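Local atomic coordinates of alkaline phosphatase D (Bacillus subtilis, PDB entry 2YEQ), a protein that hydrolyses phosphate esters, releasing an alcohol and phosphate, at an active site containing iron and calcium. Residues 153-165 against 509-521. Sequence-based numbering, arbitrary orientation.
Sequences IYEYGPNEYVSKT and SHNKAHEKQMIKK. With FE (Fe (III) ion), chain B; NA (sodium ion), chain C; PO4 (phosphate ion), chain D.
E160 grips the helix through both carboxylate oxygens. Its OE2 forms a salt bridge with K520 NZ (2.8 Å), met on the anti side, while OE1 accepts a hydrogen bond from Q517 NE2 at 3.0 Å. The carboxylate and amide planes are nearly perpendicular, and Q517 NE2 reaches OE1 from above the carboxylate plane; G157 N donates to OE1 from the opposite face. A long acid suits this place: with CG anti to its carbonyl carbon (chi1 -72°) and the chain extended beyond, E160 answers a lysine and an amide one turn apart. Replacing E160 with an alanine would probably leave K520 without its charge partner and strip Q517 NE2 of its acceptor, though the sodium would still hold OE1.

K520, also extended, sends NZ on to P158 O at 2.8 Å, in the carbonyl plane. Q517 divides its amide, NE2 going to E160 and OE1 to a sodium ion also bound by E175, E214 and waters. A513 is small enough for the loop to come close: its CA-H makes a bent contact with E160 O, and its CB meets Y156 CE1 (3.6 Å) and Y161 CB. The Y156 ring lies between Y161 CB and E155 OE2, on opposite faces and both offset toward its rim; its hydroxyl donates to a water that donates to H510 O.

Y161 swings CG anti to its backbone N (chi1 176°), bringing its ring obliquely over one face of the H510 imidazole, centroids 4.2 Å apart and planes 36° apart. H510 ND1 is hydrogen-bonded to R506 O; NE2 donates weakly to a phosphate, probably from the crystallisation liquor. That phosphate and Y154 OH share the iron with C124, D151 and H382.

The contact thus packs the C-terminal helix 504-520, beside the metal site, on the iron-ligand loop of the calcineurin-clan phosphatase domain, between strand 145-148 and helix 179-190, the helix against which I153 packs.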
ATOM      1  N   ILE A 153      -0.573   5.557  -7.037  1.00 16.22           N
ATOM      2  CA  ILE A 153      -1.115   6.348  -8.146  1.00 16.62           C
ATOM      3  C   ILE A 153      -2.062   5.485  -8.958  1.00 17.67           C
ATOM      4  O   ILE A 153      -2.056   4.267  -8.793  1.00 17.88           O
ATOM      5  CB  ILE A 153      -0.022   6.876  -9.112  1.00 17.55           C
ATOM      6  CG1 ILE A 153       0.713   5.711  -9.803  1.00 15.26           C
ATOM      7  CG2 ILE A 153       0.963   7.799  -8.374  1.00 15.05           C
ATOM      8  CD1 ILE A 153       1.505   6.131 -11.061  1.00 16.04           C
ATOM      9  N   TYR A 154      -2.893   6.130  -9.785  1.00 16.74           N
ATOM     10  CA  TYR A 154      -3.696   5.465 -10.802  1.00 17.26           C
ATOM     11  C   TYR A 154      -3.243   6.041 -12.156  1.00 17.73           C
ATOM     12  O   TYR A 154      -2.748   7.179 -12.220  1.00 16.17           O
ATOM     13  CB  TYR A 154      -5.208   5.667 -10.594  1.00 18.15           C
ATOM     14  CG  TYR A 154      -5.765   4.870  -9.423  1.00 16.85           C
ATOM     15  CD1 TYR A 154      -5.408   5.187  -8.100  1.00 16.69           C
ATOM     16  CD2 TYR A 154      -6.593   3.779  -9.635  1.00 17.94           C
ATOM     17  CE1 TYR A 154      -5.883   4.460  -7.025  1.00 15.43           C
ATOM     18  CE2 TYR A 154      -7.093   3.026  -8.559  1.00 17.64           C
ATOM     19  CZ  TYR A 154      -6.714   3.361  -7.257  1.00 17.09           C
ATOM     20  OH  TYR A 154      -7.198   2.660  -6.191  1.00 16.30           O
ATOM     21  N   GLU A 155      -3.442   5.256 -13.208  1.00 17.55           N
ATOM     22  CA  GLU A 155      -2.850   5.512 -14.526  1.00 17.74           C
ATOM     23  C   GLU A 155      -3.749   6.212 -15.514  1.00 17.92           C
ATOM     24  O   GLU A 155      -3.296   6.635 -16.596  1.00 19.59           O
ATOM     25  CB  GLU A 155      -2.360   4.181 -15.115  1.00 17.90           C
ATOM     26  CG  GLU A 155      -3.469   3.317 -15.773  1.00 18.89           C
ATOM     27  CD  GLU A 155      -4.183   2.391 -14.791  1.00 19.14           C
ATOM     28  OE1 GLU A 155      -4.067   2.611 -13.558  1.00 18.04           O
ATOM     29  OE2 GLU A 155      -4.895   1.461 -15.252  1.00 17.37           O
ATOM     30  N   TYR A 156      -5.026   6.327 -15.174  1.00 18.91           N
ATOM     31  CA  TYR A 156      -6.045   6.773 -16.099  1.00 18.33           C
ATOM     32  C   TYR A 156      -5.900   8.216 -16.589  1.00 22.49           C
ATOM     33  O   TYR A 156      -5.223   9.034 -15.971  1.00 21.06           O
ATOM     34  CB  TYR A 156      -7.425   6.612 -15.474  1.00 19.59           C
ATOM     35  CG  TYR A 156      -7.770   5.171 -15.167  1.00 20.25           C
ATOM     36  CD1 TYR A 156      -8.093   4.291 -16.189  1.00 21.81           C
ATOM     37  CD2 TYR A 156      -7.751   4.684 -13.860  1.00 19.81           C
ATOM     38  CE1 TYR A 156      -8.393   2.969 -15.924  1.00 21.99           C
ATOM     39  CE2 TYR A 156      -8.035   3.367 -13.585  1.00 19.62           C
ATOM     40  CZ  TYR A 156      -8.337   2.509 -14.616  1.00 21.99           C
ATOM     41  OH  TYR A 156      -8.623   1.196 -14.344  1.00 22.23           O
ATOM     42  N   GLY A 157      -6.505   8.474 -17.746  1.00 20.48           N
ATOM     43  CA  GLY A 157      -6.828   9.816 -18.184  1.00 22.70           C
ATOM     44  C   GLY A 157      -8.025  10.320 -17.401  1.00 24.75           C
ATOM     45  O   GLY A 157      -8.541   9.621 -16.521  1.00 26.54           O
ATOM     46  N   PRO A 158      -8.473  11.528 -17.710  1.00 28.22           N
ATOM     47  CA  PRO A 158      -9.593  12.113 -16.983  1.00 27.30           C
ATOM     48  C   PRO A 158     -10.936  11.562 -17.453  1.00 28.84           C
ATOM     49  O   PRO A 158     -11.069  11.153 -18.603  1.00 29.91           O
ATOM     50  CB  PRO A 158      -9.454  13.612 -17.280  1.00 29.01           C
ATOM     51  CG  PRO A 158      -8.777  13.676 -18.558  1.00 31.11           C
ATOM     52  CD  PRO A 158      -7.818  12.517 -18.584  1.00 29.19           C
ATOM     53  N   ASN A 159     -11.921  11.537 -16.561  1.00 28.94           N
ATOM     54  CA  ASN A 159     -13.270  11.064 -16.882  1.00 30.27           C
ATOM     55  C   ASN A 159     -13.296   9.619 -17.374  1.00 26.01           C
ATOM     56  O   ASN A 159     -14.084   9.265 -18.263  1.00 32.42           O
ATOM     57  CB  ASN A 159     -13.923  11.948 -17.960  1.00 36.37           C
ATOM     58  CG  ASN A 159     -13.874  13.422 -17.621  1.00 43.86           C
ATOM     59  OD1 ASN A 159     -13.309  14.235 -18.372  1.00 42.66           O
ATOM     60  ND2 ASN A 159     -14.467  13.779 -16.490  1.00 41.20           N
ATOM     61  N   GLU A 160     -12.412   8.786 -16.856  1.00 23.50           N
ATOM     62  CA  GLU A 160     -12.394   7.393 -17.263  1.00 22.07           C
ATOM     63  C   GLU A 160     -12.879   6.511 -16.127  1.00 22.62           C
ATOM     64  O   GLU A 160     -13.934   5.857 -16.246  1.00 23.22           O
ATOM     65  CB  GLU A 160     -11.006   6.994 -17.747  1.00 23.01           C
ATOM     66  CG  GLU A 160     -10.691   7.607 -19.103  1.00 24.24           C
ATOM     67  CD  GLU A 160      -9.228   7.538 -19.480  1.00 24.74           C
ATOM     68  OE1 GLU A 160      -8.475   6.751 -18.860  1.00 25.29           O
ATOM     69  OE2 GLU A 160      -8.836   8.294 -20.410  1.00 28.55           O
ATOM     70  N   TYR A 161     -12.110   6.486 -15.041  1.00 19.89           N
ATOM     71  CA  TYR A 161     -12.466   5.706 -13.865  1.00 20.86           C
ATOM     72  C   TYR A 161     -13.217   6.617 -12.915  1.00 22.27           C
ATOM     73  O   TYR A 161     -12.611   7.358 -12.138  1.00 19.95           O
ATOM     74  CB  TYR A 161     -11.216   5.143 -13.223  1.00 22.39           C
ATOM     75  CG  TYR A 161     -11.446   4.378 -11.932  1.00 24.80           C
ATOM     76  CD1 TYR A 161     -12.649   3.715 -11.674  1.00 28.05           C
ATOM     77  CD2 TYR A 161     -10.461   4.323 -10.973  1.00 24.62           C
ATOM     78  CE1 TYR A 161     -12.842   3.026 -10.499  1.00 27.83           C
ATOM     79  CE2 TYR A 161     -10.638   3.623  -9.805  1.00 24.63           C
ATOM     80  CZ  TYR A 161     -11.820   2.983  -9.569  1.00 26.38           C
ATOM     81  OH  TYR A 161     -12.003   2.322  -8.382  1.00 29.16           O
ATOM     82  N   VAL A 162     -14.541   6.574 -13.017  1.00 22.73           N
ATOM     83  CA  VAL A 162     -15.393   7.584 -12.421  1.00 25.12           C
ATOM     84  C   VAL A 162     -16.090   7.044 -11.169  1.00 29.26           C
ATOM     85  O   VAL A 162     -16.734   5.995 -11.183  1.00 26.92           O
ATOM     86  CB  VAL A 162     -16.394   8.132 -13.427  1.00 27.76           C
ATOM     87  CG1 VAL A 162     -17.355   9.172 -12.752  1.00 27.86           C
ATOM     88  CG2 VAL A 162     -15.612   8.768 -14.623  1.00 26.03           C
ATOM     89  N   SER A 163     -15.919   7.773 -10.070  1.00 26.88           N
ATOM     90  CA  SER A 163     -16.501   7.397  -8.795  1.00 27.40           C
ATOM     91  C   SER A 163     -18.022   7.554  -8.830  1.00 26.30           C
ATOM     92  O   SER A 163     -18.541   8.467  -9.463  1.00 24.49           O
ATOM     93  CB  SER A 163     -15.905   8.281  -7.688  1.00 28.13           C
ATOM     94  OG  SER A 163     -16.708   8.283  -6.544  1.00 24.87           O
ATOM     95  N   LYS A 164     -18.724   6.691  -8.099  1.00 28.62           N
ATOM     96  CA  LYS A 164     -20.162   6.857  -7.887  1.00 32.12           C
ATOM     97  C   LYS A 164     -20.526   8.209  -7.301  1.00 32.27           C
ATOM     98  O   LYS A 164     -21.603   8.714  -7.596  1.00 27.99           O
ATOM     99  CB  LYS A 164     -20.722   5.774  -6.965  1.00 43.90           C
ATOM    100  CG  LYS A 164     -21.297   4.577  -7.721  1.00 57.80           C
ATOM    101  CD  LYS A 164     -22.637   4.895  -8.397  1.00 65.38           C
ATOM    102  CE  LYS A 164     -22.616   4.585  -9.898  1.00 72.45           C
ATOM    103  NZ  LYS A 164     -22.342   3.153 -10.176  1.00 80.11           N
ATOM    104  N   THR A 165     -19.642   8.811  -6.493  1.00 27.03           N
ATOM    105  CA  THR A 165     -19.941  10.124  -5.908  1.00 25.00           C
ATOM    106  C   THR A 165     -19.267  11.298  -6.643  1.00 28.73           C
ATOM    107  O   THR A 165     -19.285  12.423  -6.156  1.00 25.50           O
ATOM    108  CB  THR A 165     -19.674  10.142  -4.375  1.00 23.55           C
ATOM    109  OG1 THR A 165     -18.345   9.688  -4.083  1.00 21.39           O
ATOM    110  CG2 THR A 165     -20.673   9.243  -3.668  1.00 24.47           C
ATOM    111  N   SER A 509     -16.761  -0.660 -12.960  1.00 32.07           N
ATOM    112  CA  SER A 509     -16.312   0.709 -13.082  1.00 35.84           C
ATOM    113  C   SER A 509     -14.924   0.787 -13.738  1.00 33.76           C
ATOM    114  O   SER A 509     -14.676   1.688 -14.544  1.00 35.39           O
ATOM    115  CB  SER A 509     -16.330   1.394 -11.718  1.00 38.05           C
ATOM    116  OG  SER A 509     -16.062   2.761 -11.873  1.00 47.90           O
ATOM    117  N   HIS A 510     -14.037  -0.159 -13.426  1.00 30.44           N
ATOM    118  CA  HIS A 510     -12.762  -0.267 -14.130  1.00 32.58           C
ATOM    119  C   HIS A 510     -12.939  -0.661 -15.618  1.00 35.42           C
ATOM    120  O   HIS A 510     -12.137  -0.245 -16.462  1.00 37.54           O
ATOM    121  CB  HIS A 510     -11.858  -1.282 -13.459  1.00 32.31           C
ATOM    122  CG  HIS A 510     -11.240  -0.800 -12.184  1.00 31.45           C
ATOM    123  ND1 HIS A 510     -11.913  -0.805 -10.981  1.00 33.67           N
ATOM    124  CD2 HIS A 510     -10.005  -0.321 -11.920  1.00 31.96           C
ATOM    125  CE1 HIS A 510     -11.115  -0.356 -10.029  1.00 35.52           C
ATOM    126  NE2 HIS A 510      -9.948  -0.060 -10.571  1.00 32.53           N
ATOM    127  N   ASN A 511     -13.961  -1.460 -15.934  1.00 32.35           N
ATOM    128  CA  ASN A 511     -14.216  -1.846 -17.334  1.00 37.27           C
ATOM    129  C   ASN A 511     -14.821  -0.691 -18.138  1.00 34.10           C
ATOM    130  O   ASN A 511     -14.504  -0.512 -19.304  1.00 31.58           O
ATOM    131  CB  ASN A 511     -15.103  -3.097 -17.419  1.00 40.15           C
ATOM    132  CG  ASN A 511     -14.409  -4.343 -16.893  1.00 41.49           C
ATOM    133  OD1 ASN A 511     -13.182  -4.468 -16.954  1.00 45.73           O
ATOM    134  ND2 ASN A 511     -15.197  -5.266 -16.346  1.00 49.07           N
ATOM    135  N   LYS A 512     -15.688   0.094 -17.507  1.00 34.62           N
ATOM    136  CA  LYS A 512     -16.183   1.339 -18.116  1.00 38.08           C
ATOM    137  C   LYS A 512     -15.041   2.301 -18.433  1.00 39.06           C
ATOM    138  O   LYS A 512     -15.050   2.942 -19.479  1.00 37.45           O
ATOM    139  CB  LYS A 512     -17.189   2.034 -17.197  1.00 43.19           C
ATOM    140  CG  LYS A 512     -18.578   1.444 -17.257  1.00 50.86           C
ATOM    141  CD  LYS A 512     -19.325   1.857 -18.537  1.00 63.06           C
ATOM    142  CE  LYS A 512     -19.825   0.644 -19.328  1.00 67.51           C
ATOM    143  NZ  LYS A 512     -20.841   1.029 -20.346  1.00 72.43           N
ATOM    144  N   ALA A 513     -14.053   2.389 -17.537  1.00 33.55           N
ATOM    145  CA  ALA A 513     -12.884   3.233 -17.765  1.00 33.43           C
ATOM    146  C   ALA A 513     -12.176   2.802 -19.046  1.00 32.58           C
ATOM    147  O   ALA A 513     -11.906   3.631 -19.913  1.00 29.40           O
ATOM    148  CB  ALA A 513     -11.909   3.180 -16.575  1.00 29.20           C
ATOM    149  N   HIS A 514     -11.861   1.514 -19.147  1.00 36.53           N
ATOM    150  CA  HIS A 514     -11.165   0.967 -20.332  1.00 41.78           C
ATOM    151  C   HIS A 514     -11.945   1.239 -21.615  1.00 40.45           C
ATOM    152  O   HIS A 514     -11.374   1.596 -22.641  1.00 45.16           O
ATOM    153  CB  HIS A 514     -10.937  -0.547 -20.189  1.00 42.04           C
ATOM    154  CG  HIS A 514     -10.314  -1.184 -21.393  1.00 42.73           C
ATOM    155  ND1 HIS A 514     -11.057  -1.821 -22.370  1.00 43.31           N
ATOM    156  CD2 HIS A 514      -9.021  -1.283 -21.780  1.00 42.74           C
ATOM    157  CE1 HIS A 514     -10.244  -2.293 -23.298  1.00 42.15           C
ATOM    158  NE2 HIS A 514      -9.003  -1.981 -22.964  1.00 43.10           N
ATOM    159  N   GLU A 515     -13.254   1.075 -21.548  1.00 39.51           N
ATOM    160  CA  GLU A 515     -14.115   1.363 -22.687  1.00 46.70           C
ATOM    161  C   GLU A 515     -13.984   2.821 -23.114  1.00 44.36           C
ATOM    162  O   GLU A 515     -13.795   3.095 -24.293  1.00 38.38           O
ATOM    163  CB  GLU A 515     -15.570   1.035 -22.332  1.00 54.50           C
ATOM    164  CG  GLU A 515     -16.593   1.340 -23.415  1.00 70.53           C
ATOM    165  CD  GLU A 515     -17.950   1.710 -22.836  1.00 82.41           C
ATOM    166  OE1 GLU A 515     -18.089   2.832 -22.288  1.00 89.83           O
ATOM    167  OE2 GLU A 515     -18.872   0.870 -22.927  1.00 84.43           O
ATOM    168  N   LYS A 516     -14.090   3.750 -22.158  1.00 46.60           N
ATOM    169  CA  LYS A 516     -13.905   5.183 -22.437  1.00 44.80           C
ATOM    170  C   LYS A 516     -12.541   5.478 -23.059  1.00 37.85           C
ATOM    171  O   LYS A 516     -12.453   6.291 -23.963  1.00 43.25           O
ATOM    172  CB  LYS A 516     -14.111   6.036 -21.179  1.00 50.20           C
ATOM    173  CG  LYS A 516     -15.567   6.396 -20.931  1.00 60.75           C
ATOM    174  CD  LYS A 516     -15.974   6.279 -19.462  1.00 62.96           C
ATOM    175  CE  LYS A 516     -17.485   6.139 -19.303  1.00 66.40           C
ATOM    176  NZ  LYS A 516     -17.960   6.865 -18.093  1.00 66.22           N
ATOM    177  N   GLN A 517     -11.490   4.819 -22.578  1.00 39.98           N
ATOM    178  CA  GLN A 517     -10.150   4.949 -23.168  1.00 41.08           C
ATOM    179  C   GLN A 517     -10.173   4.563 -24.642  1.00 49.88           C
ATOM    180  O   GLN A 517      -9.548   5.231 -25.467  1.00 51.78           O
ATOM    181  CB  GLN A 517      -9.133   4.053 -22.458  1.00 42.81           C
ATOM    182  CG  GLN A 517      -8.572   4.623 -21.179  1.00 39.36           C
ATOM    183  CD  GLN A 517      -7.717   3.626 -20.387  1.00 46.68           C
ATOM    184  OE1 GLN A 517      -7.631   2.401 -20.694  1.00 40.76           O
ATOM    185  NE2 GLN A 517      -7.058   4.151 -19.356  1.00 44.10           N
ATOM    186  N   MET A 518     -10.885   3.479 -24.960  1.00 55.79           N
ATOM    187  CA  MET A 518     -11.004   3.004 -26.343  1.00 59.61           C
ATOM    188  C   MET A 518     -11.840   3.977 -27.185  1.00 57.12           C
ATOM    189  O   MET A 518     -11.468   4.276 -28.320  1.00 56.85           O
ATOM    190  CB  MET A 518     -11.589   1.576 -26.399  1.00 66.35           C
ATOM    191  CG  MET A 518     -10.755   0.592 -27.232  1.00 77.38           C
ATOM    192  SD  MET A 518      -9.212   0.088 -26.421  1.00 99.31           S
ATOM    193  CE  MET A 518      -8.028   0.139 -27.773  1.00 93.98           C
ATOM    194  N   ILE A 519     -12.952   4.476 -26.635  1.00 53.05           N
ATOM    195  CA  ILE A 519     -13.782   5.464 -27.337  1.00 51.15           C
ATOM    196  C   ILE A 519     -12.999   6.752 -27.639  1.00 57.43           C
ATOM    197  O   ILE A 519     -13.206   7.374 -28.680  1.00 59.36           O
ATOM    198  CB  ILE A 519     -15.038   5.847 -26.537  1.00 48.48           C
ATOM    199  CG1 ILE A 519     -16.024   4.688 -26.470  1.00 49.64           C
ATOM    200  CG2 ILE A 519     -15.738   7.055 -27.149  1.00 48.22           C
ATOM    201  CD1 ILE A 519     -17.141   4.927 -25.459  1.00 52.22           C
ATOM    202  N   LYS A 520     -12.102   7.148 -26.738  1.00 52.87           N
ATOM    203  CA  LYS A 520     -11.282   8.355 -26.945  1.00 55.65           C
ATOM    204  C   LYS A 520     -10.337   8.196 -28.137  1.00 61.81           C
ATOM    205  O   LYS A 520     -10.118   9.148 -28.886  1.00 70.45           O
ATOM    206  CB  LYS A 520     -10.468   8.696 -25.699  1.00 50.08           C
ATOM    207  CG  LYS A 520     -11.206   9.525 -24.667  1.00 44.60           C
ATOM    208  CD  LYS A 520     -10.322   9.692 -23.427  1.00 41.32           C
ATOM    209  CE  LYS A 520     -11.066  10.274 -22.248  1.00 37.78           C
ATOM    210  NZ  LYS A 520     -10.110  10.635 -21.159  1.00 31.15           N
ATOM    211  N   LYS A 521      -9.783   6.998 -28.307  1.00 64.43           N
ATOM    212  CA  LYS A 521      -9.159   6.623 -29.575  1.00 71.59           C
ATOM    213  C   LYS A 521     -10.222   6.407 -30.677  1.00 75.87           C
ATOM    214  O   LYS A 521      -9.971   5.708 -31.656  1.00 76.90           O
ATOM    215  CB  LYS A 521      -8.301   5.369 -29.396  1.00 72.33           C
ATOM    216  CG  LYS A 521      -6.983   5.623 -28.679  1.00 72.03           C
ATOM    217  CD  LYS A 521      -7.056   5.274 -27.201  1.00 74.33           C
ATOM    218  CE  LYS A 521      -5.689   4.949 -26.614  1.00 72.72           C
ATOM    219  NZ  LYS A 521      -5.622   3.536 -26.158  1.00 68.51           N
TER
HETATM  220 FE    FE B1524      -7.381   0.704  -5.837  1.00 17.60          FE
HETATM  221 NA    NA C 582      -5.439   1.136 -19.926  1.00 14.02          NA
HETATM  222  P   PO4 D1527      -8.242  -1.443  -7.616  1.00 18.96           P
HETATM  223  O1  PO4 D1527      -9.549  -2.138  -7.725  1.00 19.09           O
HETATM  224  O2  PO4 D1527      -7.078  -2.108  -8.287  1.00 16.91           O
HETATM  225  O3  PO4 D1527      -8.375   0.050  -7.835  1.00 19.66           O
HETATM  226  O4  PO4 D1527      -7.719  -1.592  -6.156  1.00 18.75           O
HETATM  227  O   HOH W   1      -6.003   1.335 -17.756  1.00 27.80           O
HETATM  228  O   HOH W   2      -9.040  -0.298 -16.712  1.00 27.16           O
HETATM  229  O   HOH W   3     -11.726  13.424 -20.945  1.00 51.46           O
HETATM  230  O   HOH W   4     -17.320   9.372 -19.175  1.00 70.98           O
HETATM  231  O   HOH W   5     -15.816   4.263 -14.452  1.00 31.53           O
HETATM  232  O   HOH W   6      -4.915   0.861 -22.055  1.00 32.32           O
HETATM  233  O   HOH W   7      -6.721  -0.756 -19.922  1.00 26.62           O